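Long-range contacts in kinesin-like protein KAR3 (Saccharomyces cerevisiae, PDB 1F9V), which probably couples ATP hydrolysis to movement along microtubules as the motor domain of a yeast kinesin: residues Y84-A90 with D309-F315; L281-D285 with N339-L343; I140-I145 with N295-T299. The protein carries 2 engineered substitutions. All coordinates share one frame. Residues are numbered along the deposited sequence.

Overall arrangement
The three contacts illustrate how backbone and side-chain chemistry change with place in a fold. Contact 1 lies in the core, centred about 7 Å from the centre of the chain, and joins two parallel central strands by regular backbone hydrogen bonds between largely buried residues. Contact 3, about 15 Å out, is also buried, but a glutamate side chain and one water reach the start of helix 297-306, beside an apolar patch. Contact 2, about 18 Å out and partly exposed, ties two irregular loops mainly through one carbonyl, with a bridging water. Contacts 1 and 3 touch, Phe89 CE1 lying 4.0 Å from Leu298 CD2, and both reach the same mixed sheet; contact 2 touches neither.

Contact 1 of 3, residues Y84-A90 with D309-F315; sequences YNVCIFA and DSKTLMF. With ADP (adenosine-5'-diphosphate), chain D.
Two neighbouring strands, 86-90 and 311-315, run parallel at 10°, their axes 4.7 Å apart, in the register Val86-Lys311 through Ala90-Phe315. Tyr84 (chi1 m) turns toward the second segment and offers its ring face to Lys311: CE lies 3.9 Å from the Tyr84 ring centroid as a CH-pi contact, and NZ at 4.9 Å makes a cation-pi pair. Asn85 O accepts from Lys311 N (2.9 Å), while Asn85 N donates to a water at 3.0 Å that donates to Asp309 OD2 (2.6 Å) and Ser310 OG (3.2 Å); Ser310 OG also hydrogen-bonds to Thr307 O, and the Asn85 side chain to Thr239 N and Tyr304 O. Val86, Ile88 and Ala90 share a face with Lys311, Leu313 and Phe315, on the side of helix 66-77. Cys87 and Phe89 share the other with Thr312 and Met314, on the side of helix 297-306. Cys87 N donates to Lys311 O (3.0 Å) and Cys87 O accepts from Leu313 N (2.8 Å). Ile88 (mt) sets CG1 4.3 Å from Leu313 CB. Phe89 N donates to Leu313 O (2.9 Å), Phe89 O accepts from Phe315 N (2.7 Å), and its m ring brings CD2 3.5 Å from Met314 SD, an oblique Met-aromatic contact. Ala90 CA ends the ladder 3.3 Å from Phe315 O. Thr312 O accepts from N6 (3.1 Å) of a second ADP, also bonded to Asn4, Arg6 and Glu72. This is the parallel centre of the kinesin P-loop NTPase sheet, whose strand 86-91 leads to the P-loop that binds the other ADP.

Contact 2 of 3, residues L281-D285 with N339-L343; sequences LGQPD and NSTRL
A small loop-to-loop contact, partly buried and burying 186 Å² in all, joins the turn that follows helix 258-281 to the chain leaving helix 325-338. Its centre is one carbonyl: Gly282 O accepts from both Thr341 N (3.0 Å, nearly linear at 172°) and Thr341 OG1 (2.7 Å), the p rotamer of Thr341 placing its hydroxyl beside its own amide. The closest CA pair is Gly282 and Ser340, 4.1 Å apart, with Gly282 CA 3.6 Å from Ser340 CB. Glycine suits this spot, since an ideal CB would stand 2.7 Å from Ser340 CB. Gln283 starts away but folds back (chi1 m, chi2 m), so that NE2 comes 3.4 Å from Thr341 CG2, while a water donates to Gln283 OE1 (3.2 Å) and Asn339 O (2.8 Å). Pro284 CD lies 3.7 Å from Thr341 OG1. Within 339-343, Leu343 N bonds to Ser340 O at 3.0 Å, and Ser340 OG (chi1 p) lies 3.1 Å from Arg342 N; the geometry fits an ST turn, though the position of Arg342 N is less certain. Beyond the loops, Leu281 and Asn339 both pack against strand 4-11, on Ile5 and Val7 respectively, so the loops that leave the two helices meet beside that strand.

Contact 3 of 3, residues I140-I145 with N295-T299; sequences IYNENI and NSKLT
A beta-hairpin docks Glu143 of its turn and the isoleucines of its strands on the start of helix 297-306, within the kinesin motor fold. Strands 130-141 and 144-147 are joined by a type I' turn, Tyr141 to Asn144, with Asn142 (57/40) and Glu143 (64/19) in left-handed conformations and Tyr141 N to Asn144 O and Asn144 N to Tyr141 O closing it at 2.9 and 3.0 Å. Ser296 holds the N-cap position of the helix, and the closest CA pair is Glu143-Lys297, 5.6 Å apart. Apolar packing lies on the flank: Ile140 (mt) points toward the helix, its CD1 3.7 Å from Leu298 CA and 4.0 Å from Leu298 CB. Ile140 CD1 is 3.9 Å from Lys297 CG, and Ile145 CG1 stands 4.1 Å from that CG, so the lysine's aliphatic part rests on both. Ile140 and Leu298 touch Ile220 of the adjacent strand 218-228 of the same sheet. Polar contacts come from Glu143, whose mm side chain curls back to the amides at the helix start. OE1 of Glu143 accepts from Lys297 N (2.9 Å, 167°). A water donates to Glu143 OE2 (2.7 Å) and accepts from Leu298 N at 2.9 Å.

Contact 1 of 3, residues Y84-A90 with D309-F315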
loop_
_atom_site.group_PDB
_atom_site.type_symbol
_atom_site.label_atom_id
_atom_site.label_comp_id
_atom_site.label_asym_id
_atom_site.label_seq_id
_atom_site.Cartn_x
_atom_site.Cartn_y
_atom_site.Cartn_z
ATOM N N TYR A 84 6.914 -9.246 12.882
ATOM C CA TYR A 84 6.985 -7.879 12.375
ATOM C C TYR A 84 5.624 -7.458 11.854
ATOM O O TYR A 84 4.873 -8.277 11.327
ATOM C CB TYR A 84 7.971 -7.774 11.209
ATOM C CG TYR A 84 9.420 -7.781 11.602
ATOM C CD1 TYR A 84 10.165 -8.962 11.559
ATOM C CD2 TYR A 84 10.058 -6.609 12.006
ATOM C CE1 TYR A 84 11.510 -8.974 11.906
ATOM C CE2 TYR A 84 11.400 -6.609 12.354
ATOM C CZ TYR A 84 12.120 -7.795 12.303
ATOM O OH TYR A 84 13.448 -7.801 12.645
ATOM N N ASN A 85 5.303 -6.180 12.016
ATOM C CA ASN A 85 4.062 -5.662 11.483
ATOM C C ASN A 85 4.456 -5.161 10.099
ATOM O O ASN A 85 5.583 -4.688 9.904
ATOM C CB ASN A 85 3.546 -4.497 12.315
ATOM C CG ASN A 85 2.983 -4.944 13.645
ATOM O OD1 ASN A 85 2.513 -6.075 13.792
ATOM N ND2 ASN A 85 3.029 -4.055 14.624
ATOM N N VAL A 86 3.530 -5.255 9.157
ATOM C CA VAL A 86 3.814 -4.849 7.790
ATOM C C VAL A 86 2.701 -3.993 7.219
ATOM O O VAL A 86 1.524 -4.267 7.440
ATOM C CB VAL A 86 3.989 -6.108 6.889
ATOM C CG1 VAL A 86 3.971 -5.720 5.410
ATOM C CG2 VAL A 86 5.266 -6.826 7.253
ATOM N N CYS A 87 3.085 -2.950 6.486
ATOM C CA CYS A 87 2.121 -2.077 5.824
ATOM C C CYS A 87 2.524 -1.954 4.359
ATOM O O CYS A 87 3.700 -1.758 4.050
ATOM C CB CYS A 87 2.110 -0.667 6.434
ATOM S SG CYS A 87 1.168 -0.481 7.963
ATOM N N ILE A 88 1.552 -2.096 3.467
ATOM C CA ILE A 88 1.795 -1.928 2.039
ATOM C C ILE A 88 0.707 -0.982 1.557
ATOM O O ILE A 88 -0.483 -1.279 1.686
ATOM C CB ILE A 88 1.702 -3.258 1.263
ATOM C CG1 ILE A 88 2.816 -4.203 1.729
ATOM C CG2 ILE A 88 1.814 -2.978 -0.240
ATOM C CD1 ILE A 88 2.838 -5.555 1.021
ATOM N N PHE A 89 1.113 0.168 1.023
ATOM C CA PHE A 89 0.149 1.150 0.537
ATOM C C PHE A 89 0.227 1.316 -0.982
ATOM O O PHE A 89 1.282 1.673 -1.509
ATOM C CB PHE A 89 0.402 2.533 1.161
ATOM C CG PHE A 89 0.300 2.572 2.663
ATOM C CD1 PHE A 89 -0.918 2.818 3.284
ATOM C CD2 PHE A 89 1.437 2.422 3.451
ATOM C CE1 PHE A 89 -1.003 2.920 4.678
ATOM C CE2 PHE A 89 1.367 2.520 4.844
ATOM C CZ PHE A 89 0.143 2.771 5.457
ATOM N N ALA A 90 -0.872 1.059 -1.679
ATOM C CA ALA A 90 -0.902 1.262 -3.127
ATOM C C ALA A 90 -1.426 2.689 -3.298
ATOM O O ALA A 90 -2.548 2.998 -2.887
ATOM C CB ALA A 90 -1.831 0.267 -3.793
ATOM N N ASP A 309 9.730 -1.629 14.820
ATOM C CA ASP A 309 10.535 -2.248 13.772
ATOM C C ASP A 309 9.623 -2.661 12.623
ATOM O O ASP A 309 9.990 -3.489 11.789
ATOM C CB ASP A 309 11.267 -3.472 14.319
ATOM C CG ASP A 309 10.408 -4.282 15.265
ATOM O OD1 ASP A 309 10.982 -4.966 16.140
ATOM O OD2 ASP A 309 9.163 -4.230 15.134
ATOM N N SER A 310 8.426 -2.083 12.596
ATOM C CA SER A 310 7.460 -2.378 11.549
ATOM C C SER A 310 8.104 -2.053 10.197
ATOM O O SER A 310 8.970 -1.177 10.105
ATOM C CB SER A 310 6.196 -1.533 11.744
ATOM O OG SER A 310 5.502 -1.914 12.921
ATOM N N LYS A 311 7.680 -2.765 9.159
ATOM C CA LYS A 311 8.216 -2.550 7.815
ATOM C C LYS A 311 7.121 -2.010 6.918
ATOM O O LYS A 311 6.034 -2.575 6.842
ATOM C CB LYS A 311 8.755 -3.861 7.252
ATOM C CG LYS A 311 9.837 -4.471 8.114
ATOM C CD LYS A 311 10.271 -5.821 7.577
ATOM C CE LYS A 311 11.403 -6.393 8.401
ATOM N NZ LYS A 311 12.525 -6.837 7.524
ATOM N N THR A 312 7.413 -0.908 6.238
ATOM C CA THR A 312 6.434 -0.285 5.366
ATOM C C THR A 312 6.910 -0.193 3.927
ATOM O O THR A 312 8.071 0.110 3.670
ATOM C CB THR A 312 6.100 1.131 5.868
ATOM O OG1 THR A 312 5.419 1.028 7.125
ATOM C CG2 THR A 312 5.216 1.871 4.867
ATOM N N LEU A 313 5.995 -0.464 3.003
ATOM C CA LEU A 313 6.290 -0.386 1.581
ATOM C C LEU A 313 5.252 0.509 0.916
ATOM O O LEU A 313 4.051 0.251 1.003
ATOM C CB LEU A 313 6.246 -1.776 0.935
ATOM C CG LEU A 313 6.194 -1.791 -0.601
ATOM C CD1 LEU A 313 7.460 -1.151 -1.167
ATOM C CD2 LEU A 313 6.047 -3.228 -1.097
ATOM N N MET A 314 5.718 1.579 0.281
ATOM C CA MET A 314 4.827 2.481 -0.440
ATOM C C MET A 314 4.926 2.013 -1.889
ATOM O O MET A 314 6.019 1.915 -2.442
ATOM C CB MET A 314 5.289 3.938 -0.316
ATOM C CG MET A 314 5.552 4.396 1.123
ATOM S SD MET A 314 4.073 4.353 2.180
ATOM C CE MET A 314 2.929 5.457 1.230
ATOM N N PHE A 315 3.783 1.705 -2.483
ATOM C CA PHE A 315 3.715 1.214 -3.852
ATOM C C PHE A 315 3.032 2.268 -4.726
ATOM O O PHE A 315 1.809 2.395 -4.708
ATOM C CB PHE A 315 2.917 -0.099 -3.860
ATOM C CG PHE A 315 3.316 -1.045 -4.946
ATOM C CD1 PHE A 315 2.864 -0.850 -6.246
ATOM C CD2 PHE A 315 4.140 -2.129 -4.678
ATOM C CE1 PHE A 315 3.231 -1.727 -7.272
ATOM C CE2 PHE A 315 4.512 -3.011 -5.694
ATOM C CZ PHE A 315 4.054 -2.807 -6.994
HETATM P PB ADP D . 18.017 -6.050 2.472
HETATM O O1B ADP D . 19.120 -5.203 3.020
HETATM O O2B ADP D . 16.714 -5.146 2.097
HETATM O O3B ADP D . 18.480 -6.836 1.289
HETATM P PA ADP D . 16.286 -6.963 4.613
HETATM O O1A ADP D . 16.659 -7.707 5.830
HETATM O O2A ADP D . 16.004 -5.544 4.898
HETATM O O3A ADP D . 17.491 -7.018 3.584
HETATM O "O5'" ADP D . 15.091 -7.687 3.813
HETATM C "C5'" ADP D . 15.364 -8.287 2.543
HETATM C "C4'" ADP D . 14.156 -8.262 1.606
HETATM O "O4'" ADP D . 12.879 -8.161 2.285
HETATM C "C3'" ADP D . 14.219 -7.128 0.605
HETATM O "O3'" ADP D . 14.958 -7.456 -0.582
HETATM C "C2'" ADP D . 12.775 -6.794 0.328
HETATM O "O2'" ADP D . 12.245 -7.525 -0.791
HETATM C "C1'" ADP D . 12.094 -7.104 1.660
HETATM N N9 ADP D . 11.908 -5.859 2.517
HETATM C C8 ADP D . 12.527 -5.568 3.677
HETATM N N7 ADP D . 12.076 -4.385 4.137
HETATM C C5 ADP D . 11.178 -3.922 3.293
HETATM C C6 ADP D . 10.355 -2.778 3.206
HETATM N N6 ADP D . 10.388 -1.830 4.162
HETATM N N1 ADP D . 9.507 -2.621 2.134
HETATM C C2 ADP D . 9.428 -3.540 1.146
HETATM N N3 ADP D . 10.204 -4.639 1.221
HETATM C C4 ADP D . 11.072 -4.868 2.246
HETATM O O HOH W 1 6.967 -4.560 13.841
#

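Contact 2 of 3, residues L281-D285 with N339-L343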
loop_
_atom_site.group_PDB
_atom_site.type_symbol
_atom_site.label_atom_id
_atom_site.label_comp_id
_atom_site.label_asym_id
_atom_site.label_seq_id
_atom_site.Cartn_x
_atom_site.Cartn_y
_atom_site.Cartn_z
ATOM N N LEU A 281 8.700 9.499 9.542
ATOM C CA LEU A 281 9.194 8.225 10.050
ATOM C C LEU A 281 10.491 7.795 9.376
ATOM O O LEU A 281 11.236 6.979 9.921
ATOM C CB LEU A 281 8.140 7.136 9.857
ATOM C CG LEU A 281 6.934 7.214 10.794
ATOM C CD1 LEU A 281 5.829 6.325 10.268
ATOM C CD2 LEU A 281 7.347 6.786 12.194
ATOM N N GLY A 282 10.756 8.345 8.192
ATOM C CA GLY A 282 11.963 7.994 7.458
ATOM C C GLY A 282 13.132 8.922 7.759
ATOM O O GLY A 282 14.213 8.783 7.172
ATOM N N GLN A 283 12.919 9.865 8.681
ATOM C CA GLN A 283 13.948 10.829 9.066
ATOM C C GLN A 283 14.818 10.288 10.198
ATOM O O GLN A 283 14.359 9.492 11.012
ATOM C CB GLN A 283 13.290 12.141 9.498
ATOM C CG GLN A 283 12.623 12.891 8.355
ATOM C CD GLN A 283 13.550 13.089 7.168
ATOM O OE1 GLN A 283 13.148 12.921 6.014
ATOM N NE2 GLN A 283 14.801 13.447 7.447
ATOM N N PRO A 284 16.101 10.726 10.260
ATOM C CA PRO A 284 17.070 10.294 11.279
ATOM C C PRO A 284 16.617 10.412 12.735
ATOM O O PRO A 284 17.186 9.768 13.614
ATOM C CB PRO A 284 18.326 11.147 10.971
ATOM C CG PRO A 284 18.158 11.556 9.580
ATOM C CD PRO A 284 16.697 11.678 9.314
ATOM N N ASP A 285 15.621 11.240 13.001
ATOM C CA ASP A 285 15.108 11.403 14.358
ATOM C C ASP A 285 13.622 11.037 14.480
ATOM O O ASP A 285 12.812 11.820 14.980
ATOM C CB ASP A 285 15.335 12.847 14.844
ATOM C CG ASP A 285 15.172 13.889 13.730
ATOM O OD1 ASP A 285 15.157 15.105 14.035
ATOM O OD2 ASP A 285 15.060 13.512 12.548
ATOM N N ASN A 339 10.137 8.614 0.327
ATOM C CA ASN A 339 11.414 7.898 0.292
ATOM C C ASN A 339 12.079 8.257 1.624
ATOM O O ASN A 339 12.070 9.424 2.016
ATOM C CB ASN A 339 12.303 8.437 -0.837
ATOM C CG ASN A 339 12.252 7.592 -2.097
ATOM O OD1 ASN A 339 11.959 6.399 -2.057
ATOM N ND2 ASN A 339 12.552 8.219 -3.236
ATOM N N SER A 340 12.656 7.284 2.320
ATOM C CA SER A 340 13.309 7.590 3.594
ATOM C C SER A 340 14.765 8.017 3.384
ATOM O O SER A 340 15.298 7.906 2.273
ATOM C CB SER A 340 13.245 6.377 4.531
ATOM O OG SER A 340 14.312 5.482 4.280
ATOM N N THR A 341 15.405 8.504 4.446
ATOM C CA THR A 341 16.791 8.951 4.361
ATOM C C THR A 341 17.763 7.792 4.174
ATOM O O THR A 341 18.980 7.953 4.267
ATOM C CB THR A 341 17.194 9.771 5.605
ATOM O OG1 THR A 341 16.922 9.019 6.795
ATOM C CG2 THR A 341 16.412 11.076 5.642
ATOM N N ARG A 342 17.211 6.615 3.918
ATOM C CA ARG A 342 18.016 5.439 3.661
ATOM C C ARG A 342 18.470 5.573 2.201
ATOM O O ARG A 342 19.547 5.119 1.815
ATOM C CB ARG A 342 17.151 4.188 3.827
ATOM C CG ARG A 342 17.639 2.964 3.082
ATOM C CD ARG A 342 17.078 1.691 3.704
ATOM N NE ARG A 342 17.252 0.533 2.831
ATOM C CZ ARG A 342 16.790 0.464 1.586
ATOM N NH1 ARG A 342 16.996 -0.629 0.865
ATOM N NH2 ARG A 342 16.122 1.490 1.064
ATOM N N LEU A 343 17.638 6.246 1.413
ATOM C CA LEU A 343 17.873 6.426 -0.014
ATOM C C LEU A 343 18.084 7.882 -0.428
ATOM O O LEU A 343 18.980 8.189 -1.218
ATOM C CB LEU A 343 16.682 5.828 -0.779
ATOM C CG LEU A 343 16.588 5.907 -2.303
ATOM C CD1 LEU A 343 15.730 4.752 -2.805
ATOM C CD2 LEU A 343 15.979 7.236 -2.718
HETATM O O HOH W 2 13.492 11.455 3.213
#

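Contact 3 of 3, residues I140-I145 with N295-T299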
loop_
_atom_site.group_PDB
_atom_site.type_symbol
_atom_site.label_atom_id
_atom_site.label_comp_id
_atom_site.label_asym_id
_atom_site.label_seq_id
_atom_site.Cartn_x
_atom_site.Cartn_y
_atom_site.Cartn_z
ATOM N N ILE A 140 -12.130 3.147 4.690
ATOM C CA ILE A 140 -12.251 4.423 5.364
ATOM C C ILE A 140 -12.761 5.359 4.279
ATOM O O ILE A 140 -12.115 5.537 3.244
ATOM C CB ILE A 140 -10.899 4.929 5.909
ATOM C CG1 ILE A 140 -10.492 4.103 7.135
ATOM C CG2 ILE A 140 -11.015 6.400 6.314
ATOM C CD1 ILE A 140 -9.092 4.377 7.629
ATOM N N TYR A 141 -13.942 5.920 4.501
ATOM C CA TYR A 141 -14.558 6.841 3.554
ATOM C C TYR A 141 -14.993 8.075 4.332
ATOM O O TYR A 141 -15.768 7.976 5.291
ATOM C CB TYR A 141 -15.771 6.198 2.878
ATOM C CG TYR A 141 -16.473 7.141 1.930
ATOM C CD1 TYR A 141 -15.796 7.696 0.847
ATOM C CD2 TYR A 141 -17.798 7.518 2.141
ATOM C CE1 TYR A 141 -16.417 8.604 -0.003
ATOM C CE2 TYR A 141 -18.432 8.433 1.292
ATOM C CZ TYR A 141 -17.730 8.971 0.226
ATOM O OH TYR A 141 -18.331 9.885 -0.609
ATOM N N ASN A 142 -14.489 9.233 3.924
ATOM C CA ASN A 142 -14.811 10.476 4.601
ATOM C C ASN A 142 -14.429 10.345 6.064
ATOM O O ASN A 142 -15.161 10.791 6.946
ATOM C CB ASN A 142 -16.303 10.792 4.475
ATOM C CG ASN A 142 -16.620 11.556 3.217
ATOM O OD1 ASN A 142 -15.732 12.147 2.611
ATOM N ND2 ASN A 142 -17.881 11.547 2.811
ATOM N N GLU A 143 -13.285 9.707 6.301
ATOM C CA GLU A 143 -12.734 9.504 7.639
ATOM C C GLU A 143 -13.573 8.630 8.574
ATOM O O GLU A 143 -13.389 8.664 9.794
ATOM C CB GLU A 143 -12.442 10.865 8.294
ATOM C CG GLU A 143 -11.342 11.677 7.586
ATOM C CD GLU A 143 -9.999 10.946 7.512
ATOM O OE1 GLU A 143 -9.160 11.139 8.420
ATOM O OE2 GLU A 143 -9.778 10.180 6.547
ATOM N N ASN A 144 -14.480 7.843 8.002
ATOM C CA ASN A 144 -15.322 6.931 8.773
ATOM C C ASN A 144 -14.975 5.500 8.374
ATOM O O ASN A 144 -14.772 5.214 7.197
ATOM C CB ASN A 144 -16.804 7.171 8.483
ATOM C CG ASN A 144 -17.303 8.494 9.031
ATOM O OD1 ASN A 144 -18.096 9.180 8.391
ATOM N ND2 ASN A 144 -16.840 8.857 10.216
ATOM N N ILE A 145 -14.910 4.605 9.355
ATOM C CA ILE A 145 -14.596 3.209 9.092
ATOM C C ILE A 145 -15.870 2.449 8.751
ATOM O O ILE A 145 -16.904 2.623 9.400
ATOM C CB ILE A 145 -13.929 2.547 10.323
ATOM C CG1 ILE A 145 -12.512 3.098 10.501
ATOM C CG2 ILE A 145 -13.909 1.022 10.160
ATOM C CD1 ILE A 145 -11.828 2.670 11.797
ATOM N N ASN A 295 -3.815 12.945 13.064
ATOM C CA ASN A 295 -4.427 13.856 12.103
ATOM C C ASN A 295 -5.286 13.199 11.028
ATOM O O ASN A 295 -5.934 13.889 10.247
ATOM C CB ASN A 295 -3.356 14.731 11.450
ATOM C CG ASN A 295 -2.911 15.869 12.351
ATOM O OD1 ASN A 295 -2.221 16.790 11.911
ATOM N ND2 ASN A 295 -3.307 15.813 13.620
ATOM N N SER A 296 -5.293 11.873 10.969
ATOM C CA SER A 296 -6.130 11.186 9.995
ATOM C C SER A 296 -6.526 9.818 10.544
ATOM O O SER A 296 -5.816 9.231 11.364
ATOM C CB SER A 296 -5.416 11.046 8.642
ATOM O OG SER A 296 -4.555 9.925 8.615
ATOM N N LYS A 297 -7.669 9.324 10.096
ATOM C CA LYS A 297 -8.168 8.040 10.562
ATOM C C LYS A 297 -7.225 6.902 10.182
ATOM O O LYS A 297 -6.925 6.042 11.002
ATOM C CB LYS A 297 -9.564 7.784 9.985
ATOM C CG LYS A 297 -10.267 6.577 10.565
ATOM C CD LYS A 297 -10.525 6.754 12.054
ATOM C CE LYS A 297 -11.952 7.177 12.304
ATOM N NZ LYS A 297 -12.316 7.066 13.743
ATOM N N LEU A 298 -6.740 6.908 8.944
ATOM C CA LEU A 298 -5.846 5.851 8.481
ATOM C C LEU A 298 -4.537 5.755 9.252
ATOM O O LEU A 298 -4.141 4.665 9.654
ATOM C CB LEU A 298 -5.526 6.035 6.995
ATOM C CG LEU A 298 -4.608 4.965 6.384
ATOM C CD1 LEU A 298 -5.339 3.631 6.290
ATOM C CD2 LEU A 298 -4.151 5.429 5.001
ATOM N N THR A 299 -3.857 6.882 9.448
ATOM C CA THR A 299 -2.588 6.859 10.162
ATOM C C THR A 299 -2.791 6.556 11.645
ATOM O O THR A 299 -1.953 5.909 12.271
ATOM C CB THR A 299 -1.798 8.196 10.004
ATOM O OG1 THR A 299 -2.621 9.307 10.385
ATOM C CG2 THR A 299 -1.349 8.379 8.551
HETATM O O HOH W 3 -7.645 8.536 6.687
HETATM O O HOH W 4 -7.467 13.503 7.304
#